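Local atomic coordinates of D-glycero-beta-D-manno-heptose-1,7-bisphosphate 7-phosphatase (Mesorhizobium loti, PDB entry 2O2X), a protein that removes the C-7 phosphate of D-glycero-beta-D-manno-heptose 1,7-bisphosphate, a magnesium-dependent step in the biosynthesis of ADP-L-glycero-beta-D-manno-heptose. Residues Ser200-Gly203 with Asp204-Ala208; Ala185-Pro189 with Gly190-Arg194; Gly99-Leu102 with Glu103-Glu107; Ala66-Arg70 with Ala71-Val75; Ile55-Pro59 with Gln60-Ala64. All coordinates share one frame; numbering follows the deposited sequence. Where two conformers were deposited one is given.

Interaction 1 (Ser200-Gly203 with Asp204-Ala208); sequences SELG and DLLAA
Two turns of the amphipathic helix 199-211, near the C-terminal end of this HAD-type phosphatase, bring Leu202 and Leu206 together on one flank and Ser200 and Asp204 on another. The leucines meet through Leu202 CD1 and Leu206 CD2, 3.9 Å apart. With CG of Leu206 turned away from its carbonyl carbon (chi1 -57°), its branch lies back along the preceding turn, and CG rests 3.4 Å from Leu202 O. That oxygen also accepts the N-H of Leu206 at 2.9 Å, almost in line with the carbonyl. On the polar flank a water ties three atoms together: it donates to Ser200 O and, over 2.7 Å, to Asp204 OD1, and accepts from Ser200 OG at 3.0 Å. Ser200 O takes the N-H of Asp204 as well (3.2 Å, bent to 145°), so this turn is closed both directly and through solvent. Glu201 sends its carboxylate elsewhere, into a salt bridge with Arg197, while its CG passes 4.0 Å from Asp204 OD2. The apolar side of the helix fits between two parts of the fold: Leu202 and Leu206 lean on helix 62-71 at Pro63, Ala64 and Thr67, and Leu205 reaches Trp179 of strand 177-181 and Val160 of strand 158-161.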
loop_
_atom_site.group_PDB
_atom_site.type_symbol
_atom_site.label_atom_id
_atom_site.label_comp_id
_atom_site.label_asym_id
_atom_site.label_seq_id
_atom_site.Cartn_x
_atom_site.Cartn_y
_atom_site.Cartn_z
ATOM N N SER A 200 -19.292 -1.760 -9.340
ATOM C CA SER A 200 -19.501 -3.187 -9.273
ATOM C C SER A 200 -18.220 -3.919 -8.892
ATOM O O SER A 200 -18.235 -4.827 -8.072
ATOM C CB SER A 200 -20.044 -3.710 -10.602
ATOM O OG SER A 200 -20.244 -5.102 -10.526
ATOM N N GLU A 201 -17.120 -3.501 -9.521
ATOM C CA GLU A 201 -15.821 -4.094 -9.247
ATOM C C GLU A 201 -15.337 -3.761 -7.843
ATOM O O GLU A 201 -14.705 -4.610 -7.209
ATOM C CB GLU A 201 -14.852 -3.728 -10.355
ATOM C CG GLU A 201 -15.234 -4.507 -11.645
ATOM C CD GLU A 201 -14.567 -4.053 -12.935
ATOM O OE1 GLU A 201 -13.764 -3.092 -12.954
ATOM O OE2 GLU A 201 -14.862 -4.695 -13.978
ATOM N N LEU A 202 -15.630 -2.567 -7.331
ATOM C CA LEU A 202 -15.346 -2.242 -5.941
ATOM C C LEU A 202 -16.093 -3.220 -5.042
ATOM O O LEU A 202 -15.551 -3.725 -4.079
ATOM C CB LEU A 202 -15.713 -0.795 -5.631
ATOM C CG LEU A 202 -15.638 -0.382 -4.167
ATOM C CD1 LEU A 202 -14.243 -0.542 -3.622
ATOM C CD2 LEU A 202 -16.090 1.020 -3.989
ATOM N N GLY A 203 -17.328 -3.553 -5.409
ATOM C CA GLY A 203 -18.089 -4.546 -4.657
ATOM C C GLY A 203 -17.403 -5.880 -4.536
ATOM O O GLY A 203 -17.485 -6.515 -3.493
ATOM N N ASP A 204 -16.770 -6.324 -5.624
ATOM C CA ASP A 204 -16.018 -7.577 -5.615
ATOM C C ASP A 204 -14.904 -7.475 -4.587
ATOM O O ASP A 204 -14.655 -8.404 -3.828
ATOM C CB ASP A 204 -15.401 -7.906 -6.985
ATOM C CG ASP A 204 -16.437 -8.024 -8.110
ATOM O OD1 ASP A 204 -17.545 -8.525 -7.854
ATOM O OD2 ASP A 204 -16.130 -7.594 -9.245
ATOM N N LEU A 205 -14.173 -6.362 -4.606
ATOM C CA LEU A 205 -13.127 -6.165 -3.615
ATOM C C LEU A 205 -13.652 -6.158 -2.172
ATOM O O LEU A 205 -13.073 -6.810 -1.297
ATOM C CB LEU A 205 -12.354 -4.864 -3.908
ATOM C CG LEU A 205 -11.394 -4.337 -2.846
ATOM C CD1 LEU A 205 -10.312 -5.364 -2.631
ATOM C CD2 LEU A 205 -10.801 -2.993 -3.241
ATOM N N LEU A 206 -14.746 -5.436 -1.927
ATOM C CA LEU A 206 -15.328 -5.362 -0.593
ATOM C C LEU A 206 -15.768 -6.745 -0.127
ATOM O O LEU A 206 -15.554 -7.084 1.033
ATOM C CB LEU A 206 -16.476 -4.341 -0.483
ATOM C CG LEU A 206 -16.120 -2.902 -0.874
ATOM C CD1 LEU A 206 -17.213 -1.962 -0.417
ATOM C CD2 LEU A 206 -14.785 -2.449 -0.291
ATOM N N ALA A 207 -16.355 -7.543 -1.013
ATOM C CA ALA A 207 -16.745 -8.898 -0.630
ATOM C C ALA A 207 -15.527 -9.702 -0.217
ATOM O O ALA A 207 -15.548 -10.465 0.769
ATOM C CB ALA A 207 -17.468 -9.585 -1.764
ATOM N N ALA A 208 -14.432 -9.534 -0.950
ATOM C CA ALA A 208 -13.195 -10.268 -0.648
ATOM C C ALA A 208 -12.608 -9.873 0.724
ATOM O O ALA A 208 -12.121 -10.733 1.462
ATOM C CB ALA A 208 -12.201 -10.051 -1.756
HETATM O O HOH W 1 -19.822 -7.213 -8.474
#

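Interaction 2 (Ala185-Pro189 with Gly190-Arg194)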
loop_
_atom_site.group_PDB
_atom_site.type_symbol
_atom_site.label_atom_id
_atom_site.label_comp_id
_atom_site.label_asym_id
_atom_site.label_seq_id
_atom_site.Cartn_x
_atom_site.Cartn_y
_atom_site.Cartn_z
ATOM N N ALA A 185 -8.683 -7.412 -16.135
ATOM C CA ALA A 185 -8.577 -8.682 -15.456
ATOM C C ALA A 185 -7.473 -9.558 -16.083
ATOM O O ALA A 185 -7.214 -9.494 -17.288
ATOM C CB ALA A 185 -9.892 -9.415 -15.550
ATOM N N ALA A 186 -6.838 -10.374 -15.264
ATOM C CA ALA A 186 -5.937 -11.404 -15.756
ATOM C C ALA A 186 -6.078 -12.566 -14.776
ATOM O O ALA A 186 -5.498 -12.547 -13.701
ATOM C CB ALA A 186 -4.496 -10.909 -15.822
ATOM N N VAL A 187 -6.907 -13.545 -15.117
ATOM C CA VAL A 187 -7.265 -14.600 -14.174
ATOM C C VAL A 187 -6.538 -15.863 -14.555
ATOM O O VAL A 187 -6.810 -16.464 -15.595
ATOM C CB VAL A 187 -8.772 -14.814 -14.111
ATOM C CG1 VAL A 187 -9.103 -15.917 -13.106
ATOM C CG2 VAL A 187 -9.453 -13.516 -13.731
ATOM N N GLN A 188 -5.594 -16.246 -13.716
ATOM C CA GLN A 188 -4.759 -17.418 -13.953
ATOM C C GLN A 188 -4.722 -18.270 -12.696
ATOM O O GLN A 188 -5.044 -17.777 -11.612
ATOM C CB GLN A 188 -3.356 -16.971 -14.317
ATOM C CG GLN A 188 -3.334 -16.177 -15.605
ATOM C CD GLN A 188 -2.032 -15.449 -15.862
ATOM O OE1 GLN A 188 -0.973 -15.781 -15.306
ATOM N NE2 GLN A 188 -2.101 -14.443 -16.737
ATOM N N PRO A 189 -4.336 -19.548 -12.830
ATOM C CA PRO A 189 -4.160 -20.335 -11.606
ATOM C C PRO A 189 -3.027 -19.757 -10.722
ATOM O O PRO A 189 -1.956 -19.396 -11.214
ATOM C CB PRO A 189 -3.766 -21.729 -12.138
ATOM C CG PRO A 189 -4.225 -21.751 -13.551
ATOM C CD PRO A 189 -4.055 -20.339 -14.044
ATOM N N GLY A 190 -3.254 -19.649 -9.431
ATOM C CA GLY A 190 -2.216 -19.125 -8.559
ATOM C C GLY A 190 -2.239 -17.617 -8.353
ATOM O O GLY A 190 -1.905 -17.167 -7.271
ATOM N N PHE A 191 -2.661 -16.843 -9.364
ATOM C CA PHE A 191 -2.846 -15.389 -9.165
ATOM C C PHE A 191 -3.899 -14.792 -10.080
ATOM O O PHE A 191 -3.908 -15.004 -11.297
ATOM C CB PHE A 191 -1.529 -14.619 -9.305
ATOM C CG PHE A 191 -1.587 -13.256 -8.694
ATOM C CD1 PHE A 191 -1.479 -13.100 -7.339
ATOM C CD2 PHE A 191 -1.857 -12.136 -9.469
ATOM C CE1 PHE A 191 -1.571 -11.855 -6.746
ATOM C CE2 PHE A 191 -1.957 -10.866 -8.881
ATOM C CZ PHE A 191 -1.826 -10.722 -7.524
ATOM N N ALA A 192 -4.795 -14.024 -9.498
ATOM C CA ALA A 192 -5.778 -13.332 -10.281
ATOM C C ALA A 192 -5.581 -11.839 -10.082
ATOM O O ALA A 192 -5.610 -11.348 -8.941
ATOM C CB ALA A 192 -7.179 -13.731 -9.885
ATOM N N ILE A 193 -5.383 -11.125 -11.193
ATOM C CA ILE A 193 -5.566 -9.664 -11.245
ATOM C C ILE A 193 -7.030 -9.392 -11.516
ATOM O O ILE A 193 -7.579 -9.836 -12.533
ATOM C CB ILE A 193 -4.699 -8.990 -12.305
ATOM C CG1 ILE A 193 -3.218 -9.203 -11.958
ATOM C CG2 ILE A 193 -4.991 -7.526 -12.357
ATOM C CD1 ILE A 193 -2.216 -8.779 -12.995
ATOM N N ARG A 194 -7.677 -8.740 -10.556
ATOM C CA ARG A 194 -9.092 -8.415 -10.613
ATOM C C ARG A 194 -9.213 -6.966 -11.068
ATOM O O ARG A 194 -8.478 -6.105 -10.593
ATOM C CB ARG A 194 -9.730 -8.574 -9.227
ATOM C CG ARG A 194 -9.506 -9.912 -8.569
ATOM C CD ARG A 194 -10.204 -11.016 -9.288
ATOM N NE ARG A 194 -10.123 -12.271 -8.552
ATOM C CZ ARG A 194 -10.527 -13.431 -9.058
ATOM N NH1 ARG A 194 -11.002 -13.473 -10.294
ATOM N NH2 ARG A 194 -10.409 -14.547 -8.330
HETATM O O HOH W 2 -2.852 -13.414 -13.252
#
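Ala185 CA makes a CA-H...O contact with Ile193 O (CA to O 3.3 Å) at the open end of a beta hairpin whose strands 186-188 and 191-194 run antiparallel at 161°. Ala186 and Ile193 form a hydrogen-bonded pair: Ala186 N gives to Ile193 O at 2.9 Å, and Ile193 N returns a bond to Ala186 O. Their side chains share a face, CB against CB at 4.0 Å; on it Ile193 continues toward Leu164 and Met167 of helix 164-172. Val187 faces Ala192 in a non-hydrogen-bonded pair on the other face. Its CG2, anti to the carbonyl carbon, comes 3.8 Å from Arg194 NH1. The arginine chain folds at chi2 (-67°), which carries its guanidinium back along the strand over Ala192; CB of that alanine lies beneath the centre of the flat group, while NE is held by Gln177 on the adjoining strand. Gln188 N donates to Phe191 O, and the return bond from Phe191 N is weak. Pro189 and Gly190 make the turn, and the positive phi of Gly190 (90°) suits a residue without CB. Strand 191-196 joins the main sheet at strand 177-181, leaving 186-188 at one of its two edges within the chain. A water donates to two carbonyls across the hairpin, Ala186 O and Phe191 O, reaching the latter at 2.7 Å.

Interaction 3 (Gly99-Leu102 with Glu103-Glu107); sequences GRVL and ELLRE
Arg100 and Leu104, one turn apart on helix 91-107, meet where the buried side of this helix gives way to its charged side. The closely packed part is apolar. Val101 CG1 lies 4.3 Å from Leu105 CD1, and Leu105 CD1 also meets Leu102 CD2 at 4.1 Å, so Leu105 spans two residues of the preceding turn. Leu105 goes on to touch Leu62 and Ile65 of helix 62-71, while this buried side brings Val101 close to Arg38, a probable substrate-binding residue. Alpha-helical i to i+4 backbone bonds link the turns; Leu104 N gives to Arg100 O at 2.9 Å. The polar side runs along the helix surface, and its loose member is Arg100. This residue leaves with CG anti to the backbone N (chi1 177°) and then bends at chi2, which swings its guanidinium over Leu104; CD2 of the leucine sits under the centre of one face. NH1 stays 4.4 Å from Glu107 OE2, too far for a salt bridge. Glu103, by contrast, is held in a well-defined side-on, two-nitrogen salt bridge by Arg106. Glu103 OE2 and Glu107 OE2 are only 3.0 Å apart; the positive charge of Arg106 probably eases this approach, which a proton on one carboxylate could also help. Arg106 NH2 meets the syn lone pair of Glu103 OE2 at 2.9 Å, and NE points nearly straight at OE1 (3.0 Å, 174°), with that oxygen in the guanidinium plane.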
loop_
_atom_site.group_PDB
_atom_site.type_symbol
_atom_site.label_atom_id
_atom_site.label_comp_id
_atom_site.label_asym_id
_atom_site.label_seq_id
_atom_site.Cartn_x
_atom_site.Cartn_y
_atom_site.Cartn_z
ATOM N N GLY A 99 1.784 12.369 6.092
ATOM C CA GLY A 99 0.989 12.823 7.217
ATOM C C GLY A 99 -0.313 13.478 6.806
ATOM O O GLY A 99 -1.341 13.255 7.421
ATOM N N ARG A 100 -0.257 14.271 5.746
ATOM C CA ARG A 100 -1.460 14.916 5.218
ATOM C C ARG A 100 -2.471 13.878 4.685
ATOM O O ARG A 100 -3.678 13.979 4.908
ATOM C CB ARG A 100 -1.107 15.977 4.146
ATOM C CG ARG A 100 -2.292 16.635 3.503
ATOM C CD ARG A 100 -3.148 17.344 4.495
ATOM N NE ARG A 100 -4.183 18.163 3.864
ATOM C CZ ARG A 100 -5.195 18.720 4.529
ATOM N NH1 ARG A 100 -5.338 18.546 5.829
ATOM N NH2 ARG A 100 -6.088 19.440 3.869
ATOM N N VAL A 101 -1.974 12.842 4.019
ATOM C CA VAL A 101 -2.851 11.770 3.530
ATOM C C VAL A 101 -3.551 11.130 4.723
ATOM O O VAL A 101 -4.764 10.947 4.699
ATOM C CB VAL A 101 -2.060 10.714 2.689
ATOM C CG1 VAL A 101 -2.900 9.495 2.423
ATOM C CG2 VAL A 101 -1.575 11.321 1.354
ATOM N N LEU A 102 -2.797 10.792 5.766
ATOM C CA LEU A 102 -3.393 10.155 6.958
ATOM C C LEU A 102 -4.391 11.088 7.672
ATOM O O LEU A 102 -5.421 10.631 8.171
ATOM C CB LEU A 102 -2.322 9.640 7.930
ATOM C CG LEU A 102 -1.371 8.578 7.347
ATOM C CD1 LEU A 102 -0.530 7.928 8.424
ATOM C CD2 LEU A 102 -2.054 7.517 6.502
ATOM N N GLU A 103 -4.098 12.385 7.695
ATOM C CA GLU A 103 -5.051 13.369 8.258
ATOM C C GLU A 103 -6.353 13.441 7.483
ATOM O O GLU A 103 -7.446 13.443 8.069
ATOM C CB GLU A 103 -4.402 14.755 8.349
ATOM C CG GLU A 103 -5.340 15.852 8.818
ATOM C CD GLU A 103 -6.038 15.571 10.159
ATOM O OE1 GLU A 103 -5.544 14.753 10.974
ATOM O OE2 GLU A 103 -7.097 16.201 10.395
ATOM N N LEU A 104 -6.254 13.469 6.160
ATOM C CA LEU A 104 -7.459 13.464 5.344
ATOM C C LEU A 104 -8.271 12.184 5.533
ATOM O O LEU A 104 -9.510 12.201 5.568
ATOM C CB LEU A 104 -7.123 13.686 3.874
ATOM C CG LEU A 104 -6.616 15.091 3.531
ATOM C CD1 LEU A 104 -6.037 15.087 2.154
ATOM C CD2 LEU A 104 -7.751 16.084 3.654
ATOM N N LEU A 105 -7.597 11.049 5.664
ATOM C CA LEU A 105 -8.280 9.794 5.935
ATOM C C LEU A 105 -8.987 9.833 7.299
ATOM O O LEU A 105 -10.113 9.364 7.453
ATOM C CB LEU A 105 -7.292 8.635 5.893
ATOM C CG LEU A 105 -6.722 8.226 4.536
ATOM C CD1 LEU A 105 -5.712 7.099 4.708
ATOM C CD2 LEU A 105 -7.807 7.839 3.562
ATOM N N ARG A 106 -8.308 10.379 8.295
ATOM C CA ARG A 106 -8.908 10.561 9.627
ATOM C C ARG A 106 -10.201 11.366 9.553
ATOM O O ARG A 106 -11.188 11.025 10.205
ATOM C CB ARG A 106 -7.932 11.255 10.576
ATOM C CG ARG A 106 -8.401 11.224 12.046
ATOM C CD ARG A 106 -7.625 12.165 12.949
ATOM N NE ARG A 106 -7.812 13.580 12.605
ATOM C CZ ARG A 106 -8.877 14.320 12.935
ATOM N NH1 ARG A 106 -9.884 13.811 13.637
ATOM N NH2 ARG A 106 -8.936 15.595 12.561
ATOM N N GLU A 107 -10.196 12.411 8.740
ATOM C CA GLU A 107 -11.383 13.252 8.571
ATOM C C GLU A 107 -12.536 12.510 7.916
ATOM O O GLU A 107 -13.682 12.898 8.072
ATOM C CB GLU A 107 -11.037 14.498 7.771
ATOM C CG GLU A 107 -10.152 15.460 8.555
ATOM C CD GLU A 107 -9.640 16.618 7.719
ATOM O OE1 GLU A 107 -10.066 16.772 6.555
ATOM O OE2 GLU A 107 -8.794 17.390 8.224
#

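Interaction 4 (Ala66-Arg70 with Ala71-Val75)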
loop_
_atom_site.group_PDB
_atom_site.type_symbol
_atom_site.label_atom_id
_atom_site.label_comp_id
_atom_site.label_asym_id
_atom_site.label_seq_id
_atom_site.Cartn_x
_atom_site.Cartn_y
_atom_site.Cartn_z
ATOM N N ALA A 66 -12.498 1.619 4.879
ATOM C CA ALA A 66 -13.530 1.493 5.922
ATOM C C ALA A 66 -13.913 0.036 6.179
ATOM O O ALA A 66 -14.047 -0.410 7.324
ATOM C CB ALA A 66 -14.751 2.280 5.525
ATOM N N THR A 67 -14.091 -0.732 5.112
ATOM C CA THR A 67 -14.457 -2.139 5.232
ATOM C C THR A 67 -13.395 -2.948 5.955
ATOM O O THR A 67 -13.704 -3.737 6.830
ATOM C CB THR A 67 -14.781 -2.736 3.832
ATOM O OG1 THR A 67 -15.917 -2.050 3.281
ATOM C CG2 THR A 67 -15.089 -4.171 3.897
ATOM N N ALA A 68 -12.135 -2.756 5.583
ATOM C CA ALA A 68 -11.022 -3.432 6.247
ATOM C C ALA A 68 -10.964 -3.021 7.715
ATOM O O ALA A 68 -10.800 -3.868 8.612
ATOM C CB ALA A 68 -9.706 -3.101 5.551
ATOM N N ASN A 69 -11.066 -1.726 7.969
ATOM C CA ASN A 69 -11.034 -1.221 9.345
ATOM C C ASN A 69 -12.092 -1.956 10.202
ATOM O O ASN A 69 -11.791 -2.461 11.293
ATOM C CB ASN A 69 -11.301 0.293 9.452
ATOM C CG ASN A 69 -10.213 1.204 8.856
ATOM O OD1 ASN A 69 -10.487 2.384 8.590
ATOM N ND2 ASN A 69 -8.984 0.684 8.669
ATOM N N ARG A 70 -13.319 -2.000 9.694
ATOM C CA ARG A 70 -14.424 -2.566 10.469
ATOM C C ARG A 70 -14.314 -4.092 10.595
ATOM O O ARG A 70 -14.815 -4.679 11.567
ATOM C CB ARG A 70 -15.777 -2.113 9.895
ATOM C CG ARG A 70 -16.022 -0.595 9.986
ATOM C CD ARG A 70 -17.517 -0.223 9.855
ATOM N NE ARG A 70 -18.076 -0.389 8.502
ATOM C CZ ARG A 70 -18.178 0.576 7.588
ATOM N NH1 ARG A 70 -17.735 1.795 7.835
ATOM N NH2 ARG A 70 -18.745 0.322 6.426
ATOM N N ALA A 71 -13.646 -4.724 9.644
ATOM C CA ALA A 71 -13.401 -6.146 9.659
ATOM C C ALA A 71 -12.230 -6.532 10.587
ATOM O O ALA A 71 -11.970 -7.718 10.788
ATOM C CB ALA A 71 -13.168 -6.643 8.264
ATOM N N GLY A 72 -11.506 -5.535 11.109
ATOM C CA GLY A 72 -10.362 -5.785 11.976
ATOM C C GLY A 72 -9.125 -6.308 11.266
ATOM O O GLY A 72 -8.289 -6.914 11.899
ATOM N N ILE A 73 -9.016 -5.988 9.960
ATOM C CA ILE A 73 -7.935 -6.390 9.056
ATOM C C ILE A 73 -6.941 -5.232 8.957
ATOM O O ILE A 73 -7.367 -4.115 8.652
ATOM C CB ILE A 73 -8.551 -6.711 7.644
ATOM C CG1 ILE A 73 -9.404 -7.986 7.768
ATOM C CG2 ILE A 73 -7.521 -6.833 6.534
ATOM C CD1 ILE A 73 -8.675 -9.118 8.460
ATOM N N PRO A 74 -5.645 -5.482 9.246
ATOM C CA PRO A 74 -4.709 -4.362 9.124
ATOM C C PRO A 74 -4.615 -3.843 7.680
ATOM O O PRO A 74 -4.631 -4.640 6.716
ATOM C CB PRO A 74 -3.370 -4.956 9.564
ATOM C CG PRO A 74 -3.542 -6.393 9.455
ATOM C CD PRO A 74 -4.961 -6.724 9.644
ATOM N N VAL A 75 -4.514 -2.524 7.559
ATOM C CA VAL A 75 -4.318 -1.851 6.285
ATOM C C VAL A 75 -2.891 -1.354 6.211
ATOM O O VAL A 75 -2.435 -0.593 7.060
ATOM C CB VAL A 75 -5.324 -0.708 6.104
ATOM C CG1 VAL A 75 -5.051 0.034 4.801
ATOM C CG2 VAL A 75 -6.794 -1.228 6.168
HETATM O O HOH W 3 -7.553 -1.732 9.959
#
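The side chains of Asn69 and Val75 cross at about a right angle, the amide's ND2 lying 3.8 Å from Val75 CG2, where a Schellman motif ends helix 62-71. This is the helix of a beta-alpha-beta crossover between the parallel neighbours 34-36 and 75-80 in the Rossmann-like HAD core. In Asn69, chi1 (-67°) sets CG beside the backbone N, and chi2 turns ND2 rather than OD1 toward Val75; there ND2 gives one bond to Phe111 O and one to a water at 3.1 Å, and this water donates to Ile73 O. The amide is thus tied to the loop that leads into strand 114-118 and to the turn after its own helix. The cap itself rests on two backbone bonds. Ile73 N reaches back to Ala68 O at 3.1 Å and 163°, whereas Gly72 N meets Asn69 O from above the carbonyl plane, well off a lone pair. Gly72 has positive phi (73°), which glycine adopts readily. Ala71 N still closes a regular helical turn onto Thr67 O. The turn folds strand 75-80 back against the helix, with Leu34 and Leu36 of strand 34-36 lining the same buried layer. Within this layer Ala68 CB packs against Val75 CG2 at 3.5 Å and faces Ile73 CB at 4.3 Å.

Interaction 5 (Ile55-Pro59 with Gln60-Ala64); sequences IVLRP and QMLPA. With GOL (glycerol), chain B.
Gln60 holds CG between its backbone N and carbonyl carbon (chi1 56°), and a second bend at chi2 folds the amide back over Arg58, which itself kinks at chi3 (65°) to bring its guanidinium underneath. The two planes are 32° apart. Gln60 CD lies over one face of the guanidinium, offset toward its rim, and Arg58 NH2 and Gln60 NE2 approach to 3.5 Å as two donors. A glycerol links both side chains: Arg58 NE gives to its O3 at 2.9 Å, Gln60 NE2 to its O1 at 3.1 Å, and glycerol O2 donates to Gln60 OE1 at 2.9 Å. It sits beside the probable active site, the Arg58 side chain being about 7 Å from those of Asp162 (probable magnesium ligand) and Asp45 (probable substrate binding). Glycerol O3 lies at the guanidinium edge, as does CE of Met61, a selenomethionine, 3.7 Å from NH1. That nitrogen also bonds Thr41 O, which helps fix the group's rotation. The backbone makes a 3-10 turn into helix 62-71, Met61 N binding Arg58 O at 3.1 Å and Leu62 N binding Pro59 O. The side chains of Leu57 and Leu62 cross at about a right angle, CD1 to CD2 4.1 Å. Around this turn, Leu57 and Leu62 face Leu104 and Leu105 of helix 91-107, Pro63 and Ala64 pack on helix 199-211, and Arg58 and Met61 rest against Val181 of strand 177-181.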
loop_
_atom_site.group_PDB
_atom_site.type_symbol
_atom_site.label_atom_id
_atom_site.label_comp_id
_atom_site.label_asym_id
_atom_site.label_seq_id
_atom_site.Cartn_x
_atom_site.Cartn_y
_atom_site.Cartn_z
ATOM N N ILE A 55 -2.300 17.410 -2.061
ATOM C CA ILE A 55 -2.864 16.053 -1.865
ATOM C C ILE A 55 -4.392 16.070 -1.872
ATOM O O ILE A 55 -5.035 16.869 -1.168
ATOM C CB ILE A 55 -2.337 15.449 -0.551
ATOM C CG1 ILE A 55 -0.858 15.101 -0.696
ATOM C CG2 ILE A 55 -3.139 14.218 -0.116
ATOM C CD1 ILE A 55 -0.578 13.804 -1.509
ATOM N N VAL A 56 -4.969 15.160 -2.659
ATOM C CA VAL A 56 -6.409 14.939 -2.716
ATOM C C VAL A 56 -6.662 13.442 -2.650
ATOM O O VAL A 56 -6.055 12.701 -3.403
ATOM C CB VAL A 56 -6.969 15.480 -4.045
ATOM C CG1 VAL A 56 -8.444 15.187 -4.193
ATOM C CG2 VAL A 56 -6.709 16.969 -4.131
ATOM N N LEU A 57 -7.566 13.022 -1.775
ATOM C CA LEU A 57 -7.947 11.619 -1.696
ATOM C C LEU A 57 -8.726 11.169 -2.921
ATOM O O LEU A 57 -9.454 11.956 -3.541
ATOM C CB LEU A 57 -8.768 11.354 -0.463
ATOM C CG LEU A 57 -8.125 11.600 0.898
ATOM C CD1 LEU A 57 -9.038 11.140 1.974
ATOM C CD2 LEU A 57 -6.804 10.913 1.004
ATOM N N ARG A 58 -8.570 9.896 -3.276
ATOM C CA ARG A 58 -9.473 9.221 -4.214
ATOM C C ARG A 58 -10.643 8.671 -3.409
ATOM O O ARG A 58 -10.492 7.699 -2.668
ATOM C CB ARG A 58 -8.750 8.119 -4.983
ATOM C CG ARG A 58 -7.616 8.618 -5.855
ATOM C CD ARG A 58 -6.982 7.541 -6.683
ATOM N NE ARG A 58 -7.896 6.972 -7.695
ATOM C CZ ARG A 58 -8.544 5.822 -7.599
ATOM N NH1 ARG A 58 -8.405 5.004 -6.553
ATOM N NH2 ARG A 58 -9.350 5.471 -8.585
ATOM N N PRO A 59 -11.831 9.304 -3.514
ATOM C CA PRO A 59 -12.898 8.822 -2.614
ATOM C C PRO A 59 -13.316 7.389 -2.862
ATOM O O PRO A 59 -13.804 6.731 -1.958
ATOM C CB PRO A 59 -14.063 9.802 -2.874
ATOM C CG PRO A 59 -13.405 11.004 -3.516
ATOM C CD PRO A 59 -12.271 10.454 -4.328
ATOM N N GLN A 60 -13.086 6.891 -4.054
ATOM C CA GLN A 60 -13.518 5.514 -4.349
ATOM C C GLN A 60 -12.686 4.434 -3.628
ATOM O O GLN A 60 -13.085 3.285 -3.592
ATOM C CB GLN A 60 -13.629 5.280 -5.855
ATOM C CG GLN A 60 -12.416 5.553 -6.674
ATOM C CD GLN A 60 -12.319 6.991 -7.213
ATOM O OE1 GLN A 60 -12.103 7.954 -6.458
ATOM N NE2 GLN A 60 -12.412 7.133 -8.523
HETATM N N MSE A 61 -11.571 4.826 -3.011
HETATM C CA MSE A 61 -10.814 3.889 -2.171
HETATM C C MSE A 61 -11.345 3.850 -0.738
HETATM O O MSE A 61 -11.055 2.935 0.031
HETATM C CB MSE A 61 -9.309 4.224 -2.163
HETATM C CG MSE A 61 -8.405 3.084 -1.722
HETATM SE SE MSE A 61 -8.616 1.383 -2.621
HETATM C CE MSE A 61 -8.732 2.014 -4.424
ATOM N N LEU A 62 -12.081 4.885 -0.336
ATOM C CA LEU A 62 -12.472 4.990 1.065
ATOM C C LEU A 62 -13.387 3.844 1.548
ATOM O O LEU A 62 -13.203 3.369 2.669
ATOM C CB LEU A 62 -13.119 6.352 1.351
ATOM C CG LEU A 62 -12.175 7.551 1.145
ATOM C CD1 LEU A 62 -12.901 8.881 1.224
ATOM C CD2 LEU A 62 -11.027 7.513 2.145
ATOM N N PRO A 63 -14.347 3.358 0.715
ATOM C CA PRO A 63 -15.115 2.191 1.162
ATOM C C PRO A 63 -14.250 0.973 1.478
ATOM O O PRO A 63 -14.564 0.196 2.366
ATOM C CB PRO A 63 -16.044 1.920 -0.025
ATOM C CG PRO A 63 -16.218 3.262 -0.640
ATOM C CD PRO A 63 -14.853 3.850 -0.581
ATOM N N ALA A 64 -13.189 0.772 0.712
ATOM C CA ALA A 64 -12.298 -0.378 0.977
ATOM C C ALA A 64 -11.562 -0.248 2.292
ATOM O O ALA A 64 -11.462 -1.221 3.048
ATOM C CB ALA A 64 -11.308 -0.543 -0.175
HETATM C C1 GOL B . -11.573 11.029 -9.324
HETATM O O1 GOL B . -12.669 10.204 -8.942
HETATM C C2 GOL B . -10.232 10.543 -8.749
HETATM O O2 GOL B . -10.405 10.092 -7.427
HETATM C C3 GOL B . -9.602 9.401 -9.559
HETATM O O3 GOL B . -8.196 9.333 -9.355
#

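Overall arrangement
Helix 62-71 connects three of the contacts. Interaction 5 leads into it and interaction 4 closes it, while interaction 1 packs along its side, with Leu206 CD2 3.5 Å from Ala64 CA. Interaction 3 meets interaction 5 from another direction through Leu105 CD2 and Leu62 CD2, 3.5 Å apart. Interaction 2, on the strand preceding helix 199-211, touches none of them and lies about 32 Å from interaction 3, centre to centre, across the molecule. The probable active site is nearest interactions 3 and 5: between side chains, Val101 is about 4 Å from Arg38, a probable substrate-binding residue, and Arg58, which helps hold the glycerol of interaction 5, about 7 Å from Asp162, a probable magnesium ligand.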